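Local coordinates for protein PTS system, IIabc component (Clostridium difficile, PDB 3IPJ) that probably passes phosphate from a phosphocysteine to an incoming sugar, perhaps trehalose, as the cytoplasmic EIIB domain of a membrane-bound phosphotransferase-system transporter, at residues T26-L32 with V72-Y76; V50-K54 with I65-I71; I22-H27 with L84-S88; I17-I23 with V34-D38. All coordinates share one frame; numbering follows the deposited sequence.

Contact 1. Residues T26-L32 with V72-Y76; sequences THCATRL and VNKVY
Val72 packs chiefly against backbone, fitting its forked side chain into the loop from Cys28 to Arg31. With chi1 at 63°, CG1 is held between the backbone N and the carbonyl carbon, where it comes up against the loop: Val72 CG1 lies 3.1 Å from Ala29 O, and Val72 CG2 lies 3.4 Å from Arg31 C. The remaining apolar contacts come from Leu32, whose two methyls part company. Leu32 CD1 rests at the edge of the Tyr76 ring, 3.8 Å from Tyr76 CD1, and Leu32 CD2 meets Val75 CG1 at 4.0 Å, with the two side chains crossing at about a right angle.

The His27 imidazole lies over one face of the Tyr76 ring, the side chains crossing at about a right angle. The ring centroids are 4.6 Å apart and the planes are inclined by 52°, an oblique pairing.

Residues 28-30 form the loop of the hairpin between strands 22-27 and 31-36 in the EIIB fold. Cys28, the predicted phosphocysteine and a zinc ligand in a determined structure of this protein, though no zinc is bound to this chain here, begins that loop, and helix 71-79 backs it.

One polar link to the helix runs through solvent: a water donates to Ala29 O at 2.7 Å and accepts from Asn73 ND2 at 2.7 Å. Within the loop, Cys28 N donates to Arg31 O at 2.8 Å, while the amides of Thr30 and Arg31 both donate weak hydrogen bonds to Cys28 SG. Arg31 extends away from the helix, and its NH1 is hydrogen-bonded to Gln64.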
loop_
_atom_site.group_PDB
_atom_site.type_symbol
_atom_site.label_atom_id
_atom_site.label_comp_id
_atom_site.label_asym_id
_atom_site.label_seq_id
_atom_site.Cartn_x
_atom_site.Cartn_y
_atom_site.Cartn_z
ATOM N N THR A 26 -2.715 3.462 -4.964
ATOM C CA THR A 26 -2.032 3.220 -6.249
ATOM C C THR A 26 -0.557 3.013 -5.942
ATOM O O THR A 26 -0.184 2.775 -4.776
ATOM C CB THR A 26 -2.203 4.369 -7.238
ATOM O OG1 THR A 26 -1.790 3.919 -8.548
ATOM C CG2 THR A 26 -1.443 5.660 -6.733
ATOM N N HIS A 27 0.285 3.132 -6.954
ATOM C CA HIS A 27 1.699 2.935 -6.733
ATOM C C HIS A 27 2.518 3.641 -7.779
ATOM O O HIS A 27 1.989 4.023 -8.799
ATOM C CB HIS A 27 2.055 1.402 -6.660
ATOM C CG HIS A 27 2.133 0.734 -8.006
ATOM N ND1 HIS A 27 1.049 0.128 -8.616
ATOM C CD2 HIS A 27 3.162 0.625 -8.871
ATOM C CE1 HIS A 27 1.413 -0.344 -9.789
ATOM N NE2 HIS A 27 2.688 -0.047 -9.971
ATOM N N CYS A 28 3.800 3.865 -7.529
ATOM C CA CYS A 28 4.701 4.298 -8.614
ATOM C C CYS A 28 5.745 3.174 -8.761
ATOM O O CYS A 28 5.491 2.005 -8.404
ATOM C CB CYS A 28 5.360 5.682 -8.365
ATOM S SG CYS A 28 6.423 5.748 -6.854
ATOM N N ALA A 29 6.931 3.515 -9.268
ATOM C CA ALA A 29 7.909 2.485 -9.560
ATOM C C ALA A 29 8.453 1.933 -8.287
ATOM O O ALA A 29 8.953 0.807 -8.298
ATOM C CB ALA A 29 9.053 3.053 -10.479
ATOM N N THR A 30 8.417 2.716 -7.193
ATOM C CA THR A 30 9.103 2.246 -5.971
ATOM C C THR A 30 8.207 2.364 -4.753
ATOM O O THR A 30 8.542 1.793 -3.711
ATOM C CB THR A 30 10.405 3.015 -5.736
ATOM O OG1 THR A 30 10.088 4.419 -5.679
ATOM C CG2 THR A 30 11.305 2.794 -6.933
ATOM N N ARG A 31 7.094 3.118 -4.848
ATOM C CA ARG A 31 6.270 3.334 -3.657
ATOM C C ARG A 31 4.795 2.899 -3.794
ATOM O O ARG A 31 4.146 3.098 -4.815
ATOM C CB ARG A 31 6.345 4.813 -3.183
ATOM C CG ARG A 31 7.708 5.396 -3.195
ATOM C CD ARG A 31 7.627 6.846 -2.770
ATOM N NE ARG A 31 8.993 7.381 -2.597
ATOM C CZ ARG A 31 9.268 8.584 -2.048
ATOM N NH1 ARG A 31 8.271 9.385 -1.629
ATOM N NH2 ARG A 31 10.534 8.998 -1.942
ATOM N N LEU A 32 4.278 2.304 -2.742
ATOM C CA LEU A 32 2.840 2.075 -2.545
ATOM C C LEU A 32 2.293 3.399 -1.976
ATOM O O LEU A 32 2.756 3.880 -0.951
ATOM C CB LEU A 32 2.708 0.877 -1.570
ATOM C CG LEU A 32 1.328 0.263 -1.513
ATOM C CD1 LEU A 32 0.952 -0.442 -2.864
ATOM C CD2 LEU A 32 1.258 -0.713 -0.311
ATOM N N VAL A 72 7.266 -3.456 -5.137
ATOM C CA VAL A 72 6.076 -2.623 -5.051
ATOM C C VAL A 72 4.881 -3.195 -5.881
ATOM O O VAL A 72 3.733 -3.159 -5.420
ATOM C CB VAL A 72 6.392 -1.115 -5.398
ATOM C CG1 VAL A 72 6.855 -0.980 -6.819
ATOM C CG2 VAL A 72 5.125 -0.225 -5.144
ATOM N N ASN A 73 5.137 -3.722 -7.092
ATOM C CA ASN A 73 4.070 -4.280 -7.971
ATOM C C ASN A 73 3.455 -5.541 -7.438
ATOM O O ASN A 73 2.260 -5.738 -7.620
ATOM C CB ASN A 73 4.656 -4.606 -9.344
ATOM C CG ASN A 73 5.300 -3.398 -9.997
ATOM O OD1 ASN A 73 4.662 -2.707 -10.789
ATOM N ND2 ASN A 73 6.545 -3.128 -9.661
ATOM N N LYS A 74 4.308 -6.402 -6.804
ATOM C CA LYS A 74 3.903 -7.693 -6.256
ATOM C C LYS A 74 3.028 -7.467 -5.026
ATOM O O LYS A 74 2.058 -8.198 -4.792
ATOM C CB LYS A 74 5.132 -8.527 -5.909
ATOM C CG LYS A 74 5.959 -8.782 -7.192
ATOM C CD LYS A 74 7.383 -9.442 -6.928
ATOM C CE LYS A 74 8.286 -9.424 -8.236
ATOM N NZ LYS A 74 8.066 -10.503 -9.220
ATOM N N VAL A 75 3.349 -6.420 -4.256
ATOM C CA VAL A 75 2.502 -6.056 -3.088
ATOM C C VAL A 75 1.211 -5.418 -3.592
ATOM O O VAL A 75 0.097 -5.715 -3.088
ATOM C CB VAL A 75 3.235 -5.140 -2.104
ATOM C CG1 VAL A 75 2.279 -4.554 -1.010
ATOM C CG2 VAL A 75 4.407 -5.945 -1.504
ATOM N N TYR A 76 1.337 -4.600 -4.629
ATOM C CA TYR A 76 0.132 -3.974 -5.151
ATOM C C TYR A 76 -0.874 -5.068 -5.645
ATOM O O TYR A 76 -2.077 -4.984 -5.409
ATOM C CB TYR A 76 0.542 -2.970 -6.227
ATOM C CG TYR A 76 -0.623 -2.182 -6.675
ATOM C CD1 TYR A 76 -1.199 -1.224 -5.844
ATOM C CD2 TYR A 76 -1.181 -2.387 -7.941
ATOM C CE1 TYR A 76 -2.331 -0.470 -6.261
ATOM C CE2 TYR A 76 -2.314 -1.637 -8.343
ATOM C CZ TYR A 76 -2.847 -0.696 -7.482
ATOM O OH TYR A 76 -3.911 0.003 -7.845
HETATM O O HOH W 1 8.696 -1.474 -9.675
#

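Contact 2. Residues V50-K54 with I65-I71; sequences VDEVK and IILGTGI
A type II beta turn from Val50 to Val53 leads into strand 55-59 and sets Glu52, Val53 and Lys54 against the end of strand 62-66 and the loop beyond it. One backbone bond ties the two segments: Lys54 N donates to Ile66 O at 2.7 Å, almost straight at 174°. The same oxygen also receives a CA-H contact from Val53 CA, 3.6 Å away.

Lys54 lies across Ile66 at about a right angle, their CB atoms 4.0 Å apart, and its extended chain carries CE onto Gly68, 3.6 Å from Gly68 CA, where no side chain intervenes. A bend at the last torsion, chi4 -48°, turns the amine to a water that accepts from Lys54 NZ at 2.9 Å and donates to Leu67 O at 2.8 Å. The lysine is thereby fastened to the loop by its aliphatic chain and by a water-mediated hydrogen bond of its amine.

Val53 packs inward, with CG2 3.8 Å from Ile65 CG2 and a more distant touch on Leu67 CD2. Glu52, at the positive-phi position of the turn, crosses Ile71 at about a right angle; Glu52 CG lies 3.8 Å from Ile71 CG2. Its carboxylate goes the other way, to a salt bridge with Lys5 that Asp51 shares, pinning the turn to helix 5-17. Gly70, at the N-cap position, starts helix 71-79. The Lys54-Ile66 bond carries on the strand pairing, as in the open mouth of an antiparallel beta hairpin, here the hairpin of strands 55-59 and 62-66 in the EIIB sheet.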
loop_
_atom_site.group_PDB
_atom_site.type_symbol
_atom_site.label_atom_id
_atom_site.label_comp_id
_atom_site.label_asym_id
_atom_site.label_seq_id
_atom_site.Cartn_x
_atom_site.Cartn_y
_atom_site.Cartn_z
ATOM N N VAL A 50 7.780 -3.487 8.826
ATOM C CA VAL A 50 7.277 -4.499 7.908
ATOM C C VAL A 50 8.373 -4.931 6.874
ATOM O O VAL A 50 9.163 -4.088 6.404
ATOM C CB VAL A 50 6.007 -3.976 7.241
ATOM C CG1 VAL A 50 5.462 -5.007 6.230
ATOM C CG2 VAL A 50 4.951 -3.620 8.359
ATOM N N ASP A 51 8.455 -6.244 6.593
ATOM C CA ASP A 51 9.340 -6.813 5.557
ATOM C C ASP A 51 9.313 -5.964 4.264
ATOM O O ASP A 51 8.217 -5.591 3.759
ATOM C CB ASP A 51 8.903 -8.270 5.303
ATOM C CG ASP A 51 9.861 -9.063 4.423
ATOM O OD1 ASP A 51 11.074 -8.779 4.481
ATOM O OD2 ASP A 51 9.391 -10.001 3.694
ATOM N N GLU A 52 10.515 -5.639 3.779
ATOM C CA GLU A 52 10.723 -4.928 2.533
ATOM C C GLU A 52 10.453 -3.439 2.616
ATOM O O GLU A 52 10.707 -2.732 1.626
ATOM C CB GLU A 52 9.879 -5.536 1.367
ATOM C CG GLU A 52 10.311 -6.934 0.898
ATOM C CD GLU A 52 11.850 -7.085 0.815
ATOM O OE1 GLU A 52 12.565 -6.198 0.293
ATOM O OE2 GLU A 52 12.360 -8.133 1.294
ATOM N N VAL A 53 9.927 -2.943 3.740
ATOM C CA VAL A 53 9.641 -1.475 3.790
ATOM C C VAL A 53 10.951 -0.717 4.001
ATOM O O VAL A 53 11.617 -0.875 5.019
ATOM C CB VAL A 53 8.636 -1.070 4.862
ATOM C CG1 VAL A 53 8.521 0.473 4.877
ATOM C CG2 VAL A 53 7.261 -1.770 4.638
ATOM N N LYS A 54 11.331 0.120 3.029
ATOM C CA LYS A 54 12.617 0.829 3.059
ATOM C C LYS A 54 12.484 2.129 3.874
ATOM O O LYS A 54 13.489 2.593 4.532
ATOM C CB LYS A 54 13.066 1.146 1.644
ATOM C CG LYS A 54 13.377 -0.083 0.822
ATOM C CD LYS A 54 13.883 0.393 -0.536
ATOM C CE LYS A 54 13.957 -0.754 -1.562
ATOM N NZ LYS A 54 14.661 -2.053 -1.059
ATOM N N ILE A 65 4.737 4.199 1.137
ATOM C CA ILE A 65 5.552 3.166 1.709
ATOM C C ILE A 65 6.531 2.775 0.651
ATOM O O ILE A 65 6.127 2.306 -0.420
ATOM C CB ILE A 65 4.702 1.956 2.015
ATOM C CG1 ILE A 65 3.611 2.385 3.030
ATOM C CG2 ILE A 65 5.555 0.783 2.465
ATOM C CD1 ILE A 65 2.282 2.532 2.406
ATOM N N ILE A 66 7.822 2.994 0.918
ATOM C CA ILE A 66 8.837 2.706 -0.099
ATOM C C ILE A 66 9.147 1.200 -0.050
ATOM O O ILE A 66 9.615 0.694 0.977
ATOM C CB ILE A 66 10.144 3.455 0.102
ATOM C CG1 ILE A 66 9.899 4.941 0.436
ATOM C CG2 ILE A 66 11.018 3.266 -1.148
ATOM C CD1 ILE A 66 11.208 5.710 0.862
ATOM N N LEU A 67 8.861 0.495 -1.150
ATOM C CA LEU A 67 9.105 -0.949 -1.240
ATOM C C LEU A 67 10.213 -1.298 -2.266
ATOM O O LEU A 67 10.817 -2.382 -2.180
ATOM C CB LEU A 67 7.778 -1.659 -1.604
ATOM C CG LEU A 67 6.785 -1.663 -0.448
ATOM C CD1 LEU A 67 5.458 -2.002 -0.977
ATOM C CD2 LEU A 67 7.173 -2.747 0.571
ATOM N N GLY A 68 10.504 -0.401 -3.203
ATOM C CA GLY A 68 11.530 -0.678 -4.197
ATOM C C GLY A 68 10.873 -1.230 -5.459
ATOM O O GLY A 68 9.710 -1.696 -5.458
ATOM N N THR A 69 11.592 -1.172 -6.569
ATOM C CA THR A 69 11.048 -1.727 -7.811
ATOM C C THR A 69 10.721 -3.237 -7.703
ATOM O O THR A 69 11.394 -4.012 -6.950
ATOM C CB THR A 69 12.023 -1.532 -8.970
ATOM O OG1 THR A 69 13.220 -2.269 -8.683
ATOM C CG2 THR A 69 12.313 -0.039 -9.174
ATOM N N GLY A 70 9.735 -3.657 -8.493
ATOM C CA GLY A 70 9.308 -5.044 -8.555
ATOM C C GLY A 70 8.604 -5.499 -7.281
ATOM O O GLY A 70 7.500 -6.073 -7.367
ATOM N N ILE A 71 9.204 -5.278 -6.098
ATOM C CA ILE A 71 8.514 -5.603 -4.840
ATOM C C ILE A 71 7.223 -4.746 -4.729
ATOM O O ILE A 71 6.196 -5.269 -4.297
ATOM C CB ILE A 71 9.448 -5.422 -3.590
ATOM C CG1 ILE A 71 10.772 -6.197 -3.728
ATOM C CG2 ILE A 71 8.702 -5.758 -2.283
ATOM C CD1 ILE A 71 10.641 -7.625 -3.910
HETATM O O HOH W 2 13.167 -3.650 -2.976
#

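Contact 3. Residues I22-H27 with L84-S88; sequences IISITH and LKTLS
Ile25 and Leu84 cross obliquely and tightly: Ile25 CD1 sits 3.4 Å from Leu84 CB, closer than carbons usually pack. Leu84 turns its other end past that methyl, and its CD2 meets Ile22 CD1 at 3.8 Å, so one leucine bridges two isoleucines of the strand. Thr86 brings its methyl to the same tip from another direction, roughly at right angles to Leu84 CB, with Thr86 CG2 3.6 Å from Ile25 CD1. Lys85 points elsewhere. It lies alongside the backbone, Lys85 CB 3.4 Å from Ile23 O, while its amine leads away from the strand. At the other end Ser88 CB sits 3.4 Å from Thr26 OG1; with OG anti to the backbone N (chi1 174°), the hydroxyl reaches the neighbourhood of the His27 ring, which it approaches obliquely.

The backbones run roughly parallel and form a single bridge at Ile25 and Thr86. Ile25 O accepts from Leu87 N at 2.7 Å, whereas the bond from Ile25 N to Lys85 O, 2.9 Å, is weak. A water accepting from Lys85 N at 2.8 Å also donates to Ile23 O.

A classic beta bulge, Ile23 and Ser24 opposite Met35, marks the pairing of this strand with strand 31-36. The 84-88 segment lies along its outer edge, with Leu84 reaching Ile14 of helix 5-17 and Thr86 and Ser88 touching Tyr76 of helix 71-79.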
loop_
_atom_site.group_PDB
_atom_site.type_symbol
_atom_site.label_atom_id
_atom_site.label_comp_id
_atom_site.label_asym_id
_atom_site.label_seq_id
_atom_site.Cartn_x
_atom_site.Cartn_y
_atom_site.Cartn_z
ATOM N N ILE A 22 -8.520 3.860 4.684
ATOM C CA ILE A 22 -7.959 3.913 3.325
ATOM C C ILE A 22 -8.997 4.514 2.404
ATOM O O ILE A 22 -10.130 3.997 2.352
ATOM C CB ILE A 22 -7.553 2.474 2.832
ATOM C CG1 ILE A 22 -6.280 2.001 3.651
ATOM C CG2 ILE A 22 -7.450 2.416 1.243
ATOM C CD1 ILE A 22 -5.963 0.534 3.688
ATOM N N ILE A 23 -8.666 5.595 1.696
ATOM C CA ILE A 23 -9.581 6.137 0.669
ATOM C C ILE A 23 -9.370 5.370 -0.653
ATOM O O ILE A 23 -10.334 4.845 -1.251
ATOM C CB ILE A 23 -9.343 7.628 0.449
ATOM C CG1 ILE A 23 -9.613 8.413 1.731
ATOM C CG2 ILE A 23 -10.210 8.164 -0.750
ATOM C CD1 ILE A 23 -9.267 9.862 1.569
ATOM N N SER A 24 -8.099 5.294 -1.101
ATOM C CA SER A 24 -7.742 4.618 -2.342
ATOM C C SER A 24 -6.235 4.382 -2.329
ATOM O O SER A 24 -5.549 4.918 -1.459
ATOM C CB SER A 24 -8.158 5.492 -3.551
ATOM O OG SER A 24 -7.548 6.770 -3.501
ATOM N N ILE A 25 -5.745 3.552 -3.272
ATOM C CA ILE A 25 -4.410 3.078 -3.276
ATOM C C ILE A 25 -3.964 3.035 -4.697
ATOM O O ILE A 25 -4.730 2.625 -5.540
ATOM C CB ILE A 25 -4.346 1.569 -2.822
ATOM C CG1 ILE A 25 -5.181 1.355 -1.549
ATOM C CG2 ILE A 25 -2.870 1.112 -2.671
ATOM C CD1 ILE A 25 -5.800 -0.067 -1.386
ATOM N N THR A 26 -2.715 3.462 -4.964
ATOM C CA THR A 26 -2.032 3.220 -6.249
ATOM C C THR A 26 -0.557 3.013 -5.942
ATOM O O THR A 26 -0.184 2.775 -4.776
ATOM C CB THR A 26 -2.203 4.369 -7.238
ATOM O OG1 THR A 26 -1.790 3.919 -8.548
ATOM C CG2 THR A 26 -1.443 5.660 -6.733
ATOM N N HIS A 27 0.285 3.132 -6.954
ATOM C CA HIS A 27 1.699 2.935 -6.733
ATOM C C HIS A 27 2.518 3.641 -7.779
ATOM O O HIS A 27 1.989 4.023 -8.799
ATOM C CB HIS A 27 2.055 1.402 -6.660
ATOM C CG HIS A 27 2.133 0.734 -8.006
ATOM N ND1 HIS A 27 1.049 0.128 -8.616
ATOM C CD2 HIS A 27 3.162 0.625 -8.871
ATOM C CE1 HIS A 27 1.413 -0.344 -9.789
ATOM N NE2 HIS A 27 2.688 -0.047 -9.971
ATOM N N LEU A 84 -10.147 -3.116 -1.711
ATOM C CA LEU A 84 -10.079 -1.686 -1.440
ATOM C C LEU A 84 -10.138 -0.990 -2.813
ATOM O O LEU A 84 -10.003 -1.658 -3.862
ATOM C CB LEU A 84 -8.815 -1.337 -0.651
ATOM C CG LEU A 84 -8.541 -2.263 0.553
ATOM C CD1 LEU A 84 -8.563 -3.655 0.095
ATOM C CD2 LEU A 84 -7.206 -2.064 1.156
ATOM N N LYS A 85 -10.407 0.315 -2.816
ATOM C CA LYS A 85 -10.335 1.136 -4.000
ATOM C C LYS A 85 -8.852 1.256 -4.434
ATOM O O LYS A 85 -8.102 2.078 -3.918
ATOM C CB LYS A 85 -10.940 2.509 -3.639
ATOM C CG LYS A 85 -11.342 3.446 -4.768
ATOM C CD LYS A 85 -12.197 4.641 -4.211
ATOM C CE LYS A 85 -12.060 5.966 -5.060
ATOM N NZ LYS A 85 -12.665 5.991 -6.466
ATOM N N THR A 86 -8.443 0.422 -5.370
ATOM C CA THR A 86 -7.118 0.502 -5.968
ATOM C C THR A 86 -7.289 1.200 -7.296
ATOM O O THR A 86 -8.313 1.066 -7.986
ATOM C CB THR A 86 -6.439 -0.905 -6.090
ATOM O OG1 THR A 86 -7.296 -1.839 -6.803
ATOM C CG2 THR A 86 -6.033 -1.464 -4.665
ATOM N N LEU A 87 -6.325 1.988 -7.687
ATOM C CA LEU A 87 -6.696 2.840 -8.768
ATOM C C LEU A 87 -5.853 2.568 -9.976
ATOM O O LEU A 87 -6.399 2.595 -11.078
ATOM C CB LEU A 87 -6.686 4.300 -8.314
ATOM C CG LEU A 87 -7.746 4.529 -7.210
ATOM C CD1 LEU A 87 -7.686 5.924 -6.635
ATOM C CD2 LEU A 87 -9.138 4.220 -7.757
ATOM N N SER A 88 -4.545 2.280 -9.763
ATOM C CA SER A 88 -3.597 1.887 -10.829
ATOM C C SER A 88 -4.337 1.187 -11.999
ATOM O O SER A 88 -4.354 1.730 -13.116
ATOM C CB SER A 88 -2.407 1.058 -10.278
ATOM O OG SER A 88 -1.546 0.546 -11.309
HETATM O O HOH W 3 -10.236 1.747 -0.434
#

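Contact 4. Residues I17-I23 with V34-D38; sequences IGEDNII and VMVKD
Asn21 grips Asp38 at both ends of its amide. Asp38 N donates to Asn21 OD1 at 2.7 Å, in the carbonyl plane on a lone pair, and Asn21 ND2 donates to Asp38 O at 3.0 Å, arriving above the plane of that carbonyl. A second N-H of ND2 goes back to Ile17 O at 3.1 Å, and both acceptors lie close to the plane of the Asn21 amide. Three bonds therefore fix the rotation of this buried group, which its first torsion (chi1 -165°, CG opposite the backbone N) carries across to the partner segment.

The backbones pair too: Lys37 N donates to Asn21 O at 2.9 Å, and Ile23 N to Met35 O at 2.7 Å. These two bonds flank Ile22 and Val36, an antiparallel non-hydrogen-bonded pair at the open end of the hairpin of strands 22-27 and 31-36.

On the face of Ile22, Val34 and Val36, apolar side chains meet. Ile17 CG2 meets Val36 CG1 at 3.7 Å, the two side chains nearly perpendicular, while Ile17 also reaches tip to tip toward Val34. Ile22 CG1 rests 3.9 Å from Val34 CG1. On the other side Ile23 CG1 packs on the aliphatic part of Lys37, 3.7 Å from Lys37 CG.

Farther out, Gly18 ends helix 5-17 with a positive phi and, through its carbonyl to Asn21 N, starts the short 3-10 turn. Ile41 and Ile42 pack on Asn21, and Asp38 OD1 is hydrogen-bonded to Glu40 N; Glu40 is a zinc ligand in a determined structure of this protein, with no zinc bound to this chain here.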
loop_
_atom_site.group_PDB
_atom_site.type_symbol
_atom_site.label_atom_id
_atom_site.label_comp_id
_atom_site.label_asym_id
_atom_site.label_seq_id
_atom_site.Cartn_x
_atom_site.Cartn_y
_atom_site.Cartn_z
ATOM N N ILE A 17 -2.371 0.554 8.898
ATOM C CA ILE A 17 -3.001 1.809 8.413
ATOM C C ILE A 17 -4.453 1.810 8.901
ATOM O O ILE A 17 -4.963 2.812 9.374
ATOM C CB ILE A 17 -2.911 1.865 6.878
ATOM C CG1 ILE A 17 -1.434 1.939 6.440
ATOM C CG2 ILE A 17 -3.811 2.964 6.251
ATOM C CD1 ILE A 17 -1.205 1.638 4.934
ATOM N N GLY A 18 -5.111 0.667 8.859
ATOM C CA GLY A 18 -6.511 0.560 9.237
ATOM C C GLY A 18 -7.320 0.398 7.969
ATOM O O GLY A 18 -7.312 1.296 7.125
ATOM N N GLU A 19 -8.089 -0.686 7.831
ATOM C CA GLU A 19 -8.787 -0.881 6.561
ATOM C C GLU A 19 -9.723 0.296 6.162
ATOM O O GLU A 19 -9.778 0.735 4.995
ATOM C CB GLU A 19 -9.571 -2.181 6.576
ATOM C CG GLU A 19 -10.323 -2.370 5.280
ATOM C CD GLU A 19 -11.546 -3.324 5.367
ATOM O OE1 GLU A 19 -11.532 -4.321 6.190
ATOM O OE2 GLU A 19 -12.513 -3.048 4.554
ATOM N N ASP A 20 -10.481 0.794 7.138
ATOM C CA ASP A 20 -11.474 1.823 6.841
ATOM C C ASP A 20 -10.837 3.224 6.948
ATOM O O ASP A 20 -11.524 4.244 6.789
ATOM C CB ASP A 20 -12.800 1.615 7.631
ATOM C CG ASP A 20 -12.739 2.077 9.093
ATOM O OD1 ASP A 20 -11.604 2.384 9.602
ATOM O OD2 ASP A 20 -13.847 2.145 9.747
ATOM N N ASN A 21 -9.506 3.244 7.144
ATOM C CA ASN A 21 -8.744 4.496 7.066
ATOM C C ASN A 21 -8.215 4.757 5.625
ATOM O O ASN A 21 -7.519 5.760 5.388
ATOM C CB ASN A 21 -7.560 4.452 8.078
ATOM C CG ASN A 21 -6.877 5.862 8.360
ATOM O OD1 ASN A 21 -7.486 6.915 8.173
ATOM N ND2 ASN A 21 -5.630 5.827 8.864
ATOM N N ILE A 22 -8.520 3.860 4.684
ATOM C CA ILE A 22 -7.959 3.913 3.325
ATOM C C ILE A 22 -8.997 4.514 2.404
ATOM O O ILE A 22 -10.130 3.997 2.352
ATOM C CB ILE A 22 -7.553 2.474 2.832
ATOM C CG1 ILE A 22 -6.280 2.001 3.651
ATOM C CG2 ILE A 22 -7.450 2.416 1.243
ATOM C CD1 ILE A 22 -5.963 0.534 3.688
ATOM N N ILE A 23 -8.666 5.595 1.696
ATOM C CA ILE A 23 -9.581 6.137 0.669
ATOM C C ILE A 23 -9.370 5.370 -0.653
ATOM O O ILE A 23 -10.334 4.845 -1.251
ATOM C CB ILE A 23 -9.343 7.628 0.449
ATOM C CG1 ILE A 23 -9.613 8.413 1.731
ATOM C CG2 ILE A 23 -10.210 8.164 -0.750
ATOM C CD1 ILE A 23 -9.267 9.862 1.569
ATOM N N VAL A 34 -0.852 5.392 -0.530
ATOM C CA VAL A 34 -2.182 5.174 0.081
ATOM C C VAL A 34 -2.802 6.519 0.501
ATOM O O VAL A 34 -2.229 7.189 1.387
ATOM C CB VAL A 34 -2.062 4.327 1.360
ATOM C CG1 VAL A 34 -3.453 3.897 1.847
ATOM C CG2 VAL A 34 -1.192 3.136 1.057
ATOM N N MET A 35 -3.929 6.919 -0.120
ATOM C CA MET A 35 -4.651 8.137 0.291
ATOM C C MET A 35 -5.408 7.687 1.548
ATOM O O MET A 35 -6.215 6.732 1.473
ATOM C CB MET A 35 -5.624 8.597 -0.784
ATOM C CG MET A 35 -4.898 8.973 -2.068
ATOM S SD MET A 35 -4.031 10.570 -1.917
ATOM C CE MET A 35 -5.128 11.552 -2.898
ATOM N N VAL A 36 -5.097 8.317 2.702
ATOM C CA VAL A 36 -5.687 7.927 3.975
ATOM C C VAL A 36 -6.612 9.055 4.540
ATOM O O VAL A 36 -6.424 10.228 4.266
ATOM C CB VAL A 36 -4.598 7.507 4.989
ATOM C CG1 VAL A 36 -3.899 6.190 4.539
ATOM C CG2 VAL A 36 -3.543 8.666 5.272
ATOM N N LYS A 37 -7.603 8.654 5.336
ATOM C CA LYS A 37 -8.484 9.574 6.029
ATOM C C LYS A 37 -7.795 10.331 7.175
ATOM O O LYS A 37 -7.927 11.556 7.334
ATOM C CB LYS A 37 -9.739 8.834 6.523
ATOM C CG LYS A 37 -10.480 8.106 5.356
ATOM C CD LYS A 37 -11.648 7.325 5.883
ATOM C CE LYS A 37 -12.085 6.183 4.949
ATOM N NZ LYS A 37 -13.344 5.593 5.549
ATOM N N ASP A 38 -7.027 9.608 7.964
ATOM C CA ASP A 38 -6.358 10.168 9.156
ATOM C C ASP A 38 -4.925 9.586 9.322
ATOM O O ASP A 38 -4.729 8.465 9.836
ATOM C CB ASP A 38 -7.253 9.833 10.365
ATOM C CG ASP A 38 -6.795 10.448 11.662
ATOM O OD1 ASP A 38 -5.879 11.294 11.641
ATOM O OD2 ASP A 38 -7.405 10.093 12.707
#

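How the contacts relate
Contacts 1 and 4 hold the two ends of one hairpin, strands 22-27 and 31-36, their centres about 16 Å apart on opposite sides of the chain's centre; Cys28, the predicted phosphocysteine, belongs to contact 1. Contact 3 adds the 84-88 segment to the outer edge of strand 22-27, its centre about 11 Å from that of contact 1 and 10 Å from that of contact 4. Contact 2 lies across the sheet, about 17 Å from contact 3 between centres, yet it adjoins contact 1 through a probable hydrogen bond from Leu67 N to Thr30 O (2.9 Å). Its Ile66 side chain is about 8 Å from that of Cys28.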